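Apolipophorin-3b (Locusta migratoria, PDB 1AEP) helps load diacylglycerol into lipophorin during insect flight by covering the expanding hydrophobic surface of the lipoprotein particle. Local coordinates at residues V11-H16 with K140-A145; H26-L31 with N39-Q44; D87-T90 with D96-N99. All coordinates share one frame; numbering follows the deposited sequence.

The chain enters contact 1 early, at 11-16 in helix 7-25. It leaves that helix into the loop that holds 26-31. Contact 2 closes when 39-44 of helix 36-63 meets this loop. Helix 69-83 follows, then the loop that holds 87-90. Contact 3 closes when 96-99 of helix 94-121 meets that loop. Contact 1 closes last, at 140-145 in helix 131-154. Contacts 2 and 3 lie in series, both nested inside the long loop of contact 1, and none cross. They touch mainly through L98, which packs on T28, L29 and L41, and T42 also packs on Q97. Contact 1 joins the first and last helices, with its centre about 20 Å from each of the other two.

Contact 1: residues V11-H16 with K140-A145; sequences VQQLNH and KTKEAA
K142 lies across the flank of helix 7-25, over the backbone of L14 and the side chain of Q13. Its CG sits 4.1 Å from L14 CA. Further out, K142 CE passes Q13 CB at 4.0 Å. The first torsion sets K142 CG anti to the backbone N, and bends further along carry the amine to the Q13 amide. There K142 NZ gives a hydrogen bond of 2.8 Å to Q13 OE1. The C=O...N angle is 142°. The donor stands 24° out of the carbonyl plane. The two side chains cross obliquely: K142 CE rests near Q13 CB, and the bond forms beyond it. K142 also touches T17, one turn further along helix 7-25.

The inner side of the contact is apolar. L14 CD2 faces T141 CG2 at 4.3 Å, and both residues are buried. The hydroxyl of T141 bonds back to A137 O in its own helix, which satisfies this polar atom. T141 also touches I52, V108 and W112, so two other helices close over this side.

The segment axes run nearly parallel, 14° apart. Their closest approach is 9.2 Å. A polar outer side over an apolar inner one marks amphipathic helices. Here it joins the first and last helices of the five-helix bundle of apolipophorin III.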
loop_
_atom_site.group_PDB
_atom_site.type_symbol
_atom_site.label_atom_id
_atom_site.label_comp_id
_atom_site.label_asym_id
_atom_site.label_seq_id
_atom_site.Cartn_x
_atom_site.Cartn_y
_atom_site.Cartn_z
ATOM N N VAL A 11 -9.510 -6.588 -1.304
ATOM C CA VAL A 11 -8.743 -6.366 -0.121
ATOM C C VAL A 11 -8.095 -7.623 0.420
ATOM O O VAL A 11 -7.033 -7.561 1.032
ATOM C CB VAL A 11 -9.480 -5.488 0.857
ATOM C CG1 VAL A 11 -8.828 -5.588 2.200
ATOM C CG2 VAL A 11 -9.420 -4.034 0.339
ATOM N N GLN A 12 -8.729 -8.758 0.170
ATOM C CA GLN A 12 -8.202 -10.015 0.645
ATOM C C GLN A 12 -7.004 -10.439 -0.192
ATOM O O GLN A 12 -5.998 -10.967 0.285
ATOM C CB GLN A 12 -9.313 -11.062 0.617
ATOM C CG GLN A 12 -9.785 -11.439 2.034
ATOM C CD GLN A 12 -9.603 -12.916 2.256
ATOM O OE1 GLN A 12 -8.920 -13.331 3.215
ATOM N NE2 GLN A 12 -10.171 -13.721 1.328
ATOM N N GLN A 13 -7.127 -10.134 -1.468
ATOM C CA GLN A 13 -6.095 -10.434 -2.402
ATOM C C GLN A 13 -4.882 -9.535 -2.182
ATOM O O GLN A 13 -3.737 -9.921 -2.375
ATOM C CB GLN A 13 -6.760 -10.233 -3.752
ATOM C CG GLN A 13 -7.313 -11.512 -4.404
ATOM C CD GLN A 13 -7.725 -11.247 -5.844
ATOM O OE1 GLN A 13 -6.884 -11.094 -6.734
ATOM N NE2 GLN A 13 -9.018 -11.165 -6.087
ATOM N N LEU A 14 -5.157 -8.323 -1.747
ATOM C CA LEU A 14 -4.127 -7.358 -1.444
ATOM C C LEU A 14 -3.240 -7.848 -0.306
ATOM O O LEU A 14 -2.006 -7.809 -0.358
ATOM C CB LEU A 14 -4.903 -6.203 -0.867
ATOM C CG LEU A 14 -4.334 -4.860 -1.165
ATOM C CD1 LEU A 14 -5.512 -3.942 -1.339
ATOM C CD2 LEU A 14 -3.592 -4.459 0.048
ATOM N N ASN A 15 -3.919 -8.313 0.728
ATOM C CA ASN A 15 -3.309 -8.817 1.934
ATOM C C ASN A 15 -2.346 -9.944 1.654
ATOM O O ASN A 15 -1.207 -9.968 2.134
ATOM C CB ASN A 15 -4.479 -9.246 2.848
ATOM C CG ASN A 15 -4.157 -10.144 4.035
ATOM O OD1 ASN A 15 -3.864 -11.339 3.877
ATOM N ND2 ASN A 15 -4.249 -9.582 5.258
ATOM N N HIS A 16 -2.813 -10.899 0.895
ATOM C CA HIS A 16 -1.942 -11.997 0.604
ATOM C C HIS A 16 -0.701 -11.472 -0.078
ATOM O O HIS A 16 0.430 -11.804 0.286
ATOM C CB HIS A 16 -2.672 -12.977 -0.286
ATOM C CG HIS A 16 -1.902 -14.250 -0.540
ATOM N ND1 HIS A 16 -1.571 -14.655 -1.835
ATOM C CD2 HIS A 16 -1.397 -15.182 0.330
ATOM C CE1 HIS A 16 -0.898 -15.804 -1.732
ATOM N NE2 HIS A 16 -0.788 -16.145 -0.446
ATOM N N LYS A 140 -4.720 -1.096 -7.742
ATOM C CA LYS A 140 -3.492 -0.338 -7.932
ATOM C C LYS A 140 -2.521 -0.577 -6.794
ATOM O O LYS A 140 -1.317 -0.572 -6.998
ATOM C CB LYS A 140 -3.732 1.143 -7.981
ATOM C CG LYS A 140 -4.237 1.611 -9.320
ATOM C CD LYS A 140 -3.563 2.907 -9.699
ATOM C CE LYS A 140 -4.435 3.780 -10.583
ATOM N NZ LYS A 140 -3.712 4.942 -11.126
ATOM N N THR A 141 -3.048 -0.767 -5.589
ATOM C CA THR A 141 -2.218 -1.029 -4.433
ATOM C C THR A 141 -1.633 -2.446 -4.507
ATOM O O THR A 141 -0.472 -2.695 -4.170
ATOM C CB THR A 141 -3.039 -0.744 -3.145
ATOM O OG1 THR A 141 -3.627 0.541 -3.234
ATOM C CG2 THR A 141 -2.184 -0.862 -1.895
ATOM N N LYS A 142 -2.453 -3.398 -4.967
ATOM C CA LYS A 142 -2.058 -4.785 -5.140
ATOM C C LYS A 142 -0.888 -4.883 -6.119
ATOM O O LYS A 142 0.117 -5.547 -5.834
ATOM C CB LYS A 142 -3.254 -5.480 -5.702
ATOM C CG LYS A 142 -3.220 -6.934 -5.416
ATOM C CD LYS A 142 -3.352 -7.741 -6.670
ATOM C CE LYS A 142 -4.649 -8.527 -6.745
ATOM N NZ LYS A 142 -4.399 -9.878 -7.238
ATOM N N GLU A 143 -1.019 -4.166 -7.258
ATOM C CA GLU A 143 0.014 -4.111 -8.310
ATOM C C GLU A 143 1.334 -3.543 -7.813
ATOM O O GLU A 143 2.415 -4.080 -8.093
ATOM C CB GLU A 143 -0.418 -3.421 -9.632
ATOM C CG GLU A 143 0.453 -3.776 -10.904
ATOM C CD GLU A 143 0.552 -5.231 -11.307
ATOM O OE1 GLU A 143 -0.526 -5.944 -10.938
ATOM O OE2 GLU A 143 1.568 -5.694 -11.874
ATOM N N ALA A 144 1.243 -2.438 -7.080
ATOM C CA ALA A 144 2.414 -1.818 -6.535
ATOM C C ALA A 144 3.175 -2.841 -5.710
ATOM O O ALA A 144 4.371 -3.039 -5.882
ATOM C CB ALA A 144 2.003 -0.634 -5.695
ATOM N N ALA A 145 2.455 -3.533 -4.827
ATOM C CA ALA A 145 3.023 -4.575 -3.984
ATOM C C ALA A 145 3.495 -5.806 -4.777
ATOM O O ALA A 145 4.474 -6.445 -4.393
ATOM C CB ALA A 145 2.016 -4.991 -2.900
#

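Contact 2: residues H26-L31 with N39-Q44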
loop_
_atom_site.group_PDB
_atom_site.type_symbol
_atom_site.label_atom_id
_atom_site.label_comp_id
_atom_site.label_asym_id
_atom_site.label_seq_id
_atom_site.Cartn_x
_atom_site.Cartn_y
_atom_site.Cartn_z
ATOM N N HIS A 26 13.243 -9.625 3.546
ATOM C CA HIS A 26 14.328 -10.274 4.331
ATOM C C HIS A 26 15.404 -10.933 3.476
ATOM O O HIS A 26 16.504 -11.238 3.940
ATOM C CB HIS A 26 13.847 -11.418 5.276
ATOM C CG HIS A 26 12.968 -10.996 6.370
ATOM N ND1 HIS A 26 11.831 -11.717 6.758
ATOM C CD2 HIS A 26 13.068 -9.921 7.164
ATOM C CE1 HIS A 26 11.278 -11.040 7.772
ATOM N NE2 HIS A 26 11.999 -9.950 8.033
ATOM N N GLU A 27 15.092 -11.190 2.230
ATOM C CA GLU A 27 16.077 -11.829 1.418
ATOM C C GLU A 27 16.960 -10.818 0.740
ATOM O O GLU A 27 17.817 -11.177 -0.067
ATOM C CB GLU A 27 15.428 -12.740 0.381
ATOM C CG GLU A 27 15.542 -14.225 0.782
ATOM C CD GLU A 27 14.583 -15.098 0.040
ATOM O OE1 GLU A 27 15.078 -15.561 -1.094
ATOM O OE2 GLU A 27 13.449 -15.340 0.454
ATOM N N THR A 28 16.719 -9.544 1.049
ATOM C CA THR A 28 17.520 -8.494 0.457
ATOM C C THR A 28 18.880 -8.527 1.127
ATOM O O THR A 28 19.857 -7.996 0.623
ATOM C CB THR A 28 16.943 -7.059 0.543
ATOM O OG1 THR A 28 16.412 -6.790 1.815
ATOM C CG2 THR A 28 15.914 -6.789 -0.576
ATOM N N LEU A 29 18.911 -9.178 2.287
ATOM C CA LEU A 29 20.104 -9.308 3.104
ATOM C C LEU A 29 21.141 -10.282 2.554
ATOM O O LEU A 29 22.291 -10.313 3.005
ATOM C CB LEU A 29 19.694 -9.729 4.533
ATOM C CG LEU A 29 19.043 -8.619 5.368
ATOM C CD1 LEU A 29 17.524 -8.806 5.354
ATOM C CD2 LEU A 29 19.576 -8.699 6.783
ATOM N N GLY A 30 20.712 -11.084 1.587
ATOM C CA GLY A 30 21.560 -12.083 0.954
ATOM C C GLY A 30 22.281 -11.557 -0.275
ATOM O O GLY A 30 23.009 -12.288 -0.955
ATOM N N LEU A 31 22.077 -10.276 -0.548
ATOM C CA LEU A 31 22.698 -9.605 -1.665
ATOM C C LEU A 31 24.180 -9.437 -1.437
ATOM O O LEU A 31 24.641 -9.400 -0.296
ATOM C CB LEU A 31 22.132 -8.184 -1.900
ATOM C CG LEU A 31 21.168 -8.116 -3.081
ATOM C CD1 LEU A 31 20.256 -9.343 -3.058
ATOM C CD2 LEU A 31 20.358 -6.820 -3.009
ATOM N N ASN A 39 20.308 0.258 -1.781
ATOM C CA ASN A 39 19.951 1.059 -2.915
ATOM C C ASN A 39 18.733 0.473 -3.602
ATOM O O ASN A 39 17.805 1.178 -4.030
ATOM C CB ASN A 39 21.177 1.145 -3.842
ATOM C CG ASN A 39 21.857 2.485 -3.744
ATOM O OD1 ASN A 39 21.499 3.433 -4.446
ATOM N ND2 ASN A 39 22.833 2.567 -2.857
ATOM N N LEU A 40 18.739 -0.860 -3.634
ATOM C CA LEU A 40 17.631 -1.586 -4.208
ATOM C C LEU A 40 16.344 -1.235 -3.445
ATOM O O LEU A 40 15.346 -0.733 -3.975
ATOM C CB LEU A 40 17.948 -3.111 -4.174
ATOM C CG LEU A 40 16.705 -4.002 -4.097
ATOM C CD1 LEU A 40 16.240 -4.397 -5.479
ATOM C CD2 LEU A 40 16.904 -5.264 -3.308
ATOM N N LEU A 41 16.383 -1.474 -2.152
ATOM C CA LEU A 41 15.290 -1.185 -1.274
ATOM C C LEU A 41 14.780 0.257 -1.385
ATOM O O LEU A 41 13.578 0.511 -1.530
ATOM C CB LEU A 41 15.880 -1.459 0.146
ATOM C CG LEU A 41 15.207 -2.633 0.812
ATOM C CD1 LEU A 41 14.958 -3.634 -0.282
ATOM C CD2 LEU A 41 16.056 -3.210 1.906
ATOM N N THR A 42 15.707 1.190 -1.266
ATOM C CA THR A 42 15.309 2.565 -1.286
ATOM C C THR A 42 14.514 2.877 -2.503
ATOM O O THR A 42 13.515 3.586 -2.458
ATOM C CB THR A 42 16.466 3.462 -1.178
ATOM O OG1 THR A 42 16.988 3.257 0.111
ATOM C CG2 THR A 42 15.840 4.850 -1.189
ATOM N N GLU A 43 14.987 2.284 -3.574
ATOM C CA GLU A 43 14.361 2.444 -4.860
ATOM C C GLU A 43 12.958 1.912 -4.854
ATOM O O GLU A 43 11.993 2.602 -5.172
ATOM C CB GLU A 43 15.186 1.652 -5.869
ATOM C CG GLU A 43 14.732 1.886 -7.305
ATOM C CD GLU A 43 15.762 1.441 -8.302
ATOM O OE1 GLU A 43 15.818 0.320 -8.760
ATOM O OE2 GLU A 43 16.628 2.407 -8.626
ATOM N N GLN A 44 12.857 0.655 -4.490
ATOM C CA GLN A 44 11.576 0.005 -4.426
ATOM C C GLN A 44 10.603 0.750 -3.530
ATOM O O GLN A 44 9.436 0.964 -3.873
ATOM C CB GLN A 44 11.853 -1.412 -3.932
ATOM C CG GLN A 44 12.606 -2.141 -5.035
ATOM C CD GLN A 44 11.895 -1.897 -6.350
ATOM O OE1 GLN A 44 10.699 -2.190 -6.492
ATOM N NE2 GLN A 44 12.615 -1.335 -7.315
#
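T28 points its methyl at two leucines of helix 36-63, and this is the closely packed, buried part of the contact. T28 CG2 sits between L40 CD2 and L41 CD1, though the exact closeness is doubtful at this resolution. T28 and L41 meet tip to tip, while T28 and L40 pass at a slant. The methyl is set anti to the carbonyl carbon of T28, beside the backbone N. The hydroxyl OG1 lies between the backbone N and the carbonyl carbon. It bonds to L25 O, one turn back, and lies 3.6 Å from L41 CD2. L98 of helix 94-121 touches both T28 and L41, and I152 of helix 131-154 touches T28.

The arrangement is an inter-helix connection of an up-and-down helix bundle. A 3-10 segment, 26-30, follows helix 7-25, and the chain turns back to lay T28 and L31 on helix 36-63.

Nearer the solvent the contact thins to one pair. L31 crosses L40 at about a right angle, and the two meet only through L31 CD2 and L40 CD2, 3.8 Å apart. Both residues are partly exposed, with V156 touching L31 and A155 touching L40.

Contact 3: residues D87-T90 with D96-N99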
loop_
_atom_site.group_PDB
_atom_site.type_symbol
_atom_site.label_atom_id
_atom_site.label_comp_id
_atom_site.label_asym_id
_atom_site.label_seq_id
_atom_site.Cartn_x
_atom_site.Cartn_y
_atom_site.Cartn_z
ATOM N N ASP A 87 7.285 8.652 4.867
ATOM C CA ASP A 87 8.605 8.420 5.393
ATOM C C ASP A 87 8.963 6.968 5.413
ATOM O O ASP A 87 8.995 6.347 6.462
ATOM C CB ASP A 87 8.692 8.925 6.818
ATOM C CG ASP A 87 8.722 10.408 6.860
ATOM O OD1 ASP A 87 9.414 11.106 6.128
ATOM O OD2 ASP A 87 7.908 10.909 7.782
ATOM N N ALA A 88 9.253 6.419 4.251
ATOM C CA ALA A 88 9.579 5.026 4.217
ATOM C C ALA A 88 10.904 4.716 3.546
ATOM O O ALA A 88 11.426 3.604 3.675
ATOM C CB ALA A 88 8.422 4.246 3.658
ATOM N N ALA A 89 11.456 5.692 2.848
ATOM C CA ALA A 89 12.717 5.458 2.193
ATOM C C ALA A 89 13.731 6.444 2.716
ATOM O O ALA A 89 14.642 6.883 2.025
ATOM C CB ALA A 89 12.544 5.633 0.689
ATOM N N THR A 90 13.519 6.826 3.972
ATOM C CA THR A 90 14.350 7.790 4.651
ATOM C C THR A 90 15.567 7.230 5.392
ATOM O O THR A 90 16.635 7.816 5.306
ATOM C CB THR A 90 13.329 8.492 5.535
ATOM O OG1 THR A 90 12.605 7.506 6.252
ATOM C CG2 THR A 90 12.336 9.305 4.670
ATOM N N ASP A 96 17.225 -0.006 9.251
ATOM C CA ASP A 96 16.093 0.855 9.441
ATOM C C ASP A 96 15.225 0.912 8.220
ATOM O O ASP A 96 14.004 0.982 8.322
ATOM C CB ASP A 96 16.499 2.191 10.068
ATOM C CG ASP A 96 17.201 1.887 11.362
ATOM O OD1 ASP A 96 16.825 1.013 12.124
ATOM O OD2 ASP A 96 18.286 2.602 11.562
ATOM N N GLN A 97 15.886 0.848 7.069
ATOM C CA GLN A 97 15.247 0.854 5.774
ATOM C C GLN A 97 14.294 -0.303 5.615
ATOM O O GLN A 97 13.197 -0.188 5.061
ATOM C CB GLN A 97 16.356 0.705 4.731
ATOM C CG GLN A 97 15.844 1.097 3.343
ATOM C CD GLN A 97 15.095 2.417 3.336
ATOM O OE1 GLN A 97 15.513 3.411 3.977
ATOM N NE2 GLN A 97 13.977 2.410 2.618
ATOM N N LEU A 98 14.768 -1.431 6.090
ATOM C CA LEU A 98 14.036 -2.652 6.009
ATOM C C LEU A 98 12.853 -2.624 6.940
ATOM O O LEU A 98 11.752 -3.046 6.575
ATOM C CB LEU A 98 14.931 -3.818 6.360
ATOM C CG LEU A 98 14.925 -4.889 5.297
ATOM C CD1 LEU A 98 16.355 -5.207 4.976
ATOM C CD2 LEU A 98 14.282 -6.140 5.840
ATOM N N ASN A 99 13.102 -2.135 8.147
ATOM C CA ASN A 99 12.068 -2.043 9.145
ATOM C C ASN A 99 10.972 -1.116 8.675
ATOM O O ASN A 99 9.794 -1.446 8.709
ATOM C CB ASN A 99 12.600 -1.553 10.514
ATOM C CG ASN A 99 13.667 -2.444 11.108
ATOM O OD1 ASN A 99 14.540 -1.986 11.842
ATOM N ND2 ASN A 99 13.606 -3.703 10.744
#
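This is a short polar contact between a loop and the helix it leads into, with the side-chain amide of Q97 set against the backbone of A88 and A89. The loop follows helix 69-83, and Q97 lies near the start of helix 94-121. Q97 NE2 is 3.0 Å from A88 O. The hydrogen bond is weak, since the N-H...O angle is only 126°. The same nitrogen is 3.3 Å from A89 CA and 4.0 Å from A89 CB. Q97 OE1 lies 3.7 Å from A89 C, so the whole amide runs alongside the A89 backbone. T90 N comes no nearer to Q97 OE1 than 4.0 Å. The first torsion of Q97 sets CG anti to the backbone N (chi1 -164°), and a bend at chi2 (48°) turns the amide to the loop.

The loop is one of the links between successive helices of the bundle, and here it comes back against the first turn of helix 94-121. N93 OD1 takes a hydrogen bond from D96 N at that end.

Q97 is buried, and L38 of helix 36-63 and S91 of the loop also touch its side chain. A leucine in its place would have no N-H to offer, and A88 O would probably be left without this bond, with the loop less firmly tied to the helix.

The CB of A89 points away overall, and this side chain meets A45 and N46 of helix 36-63.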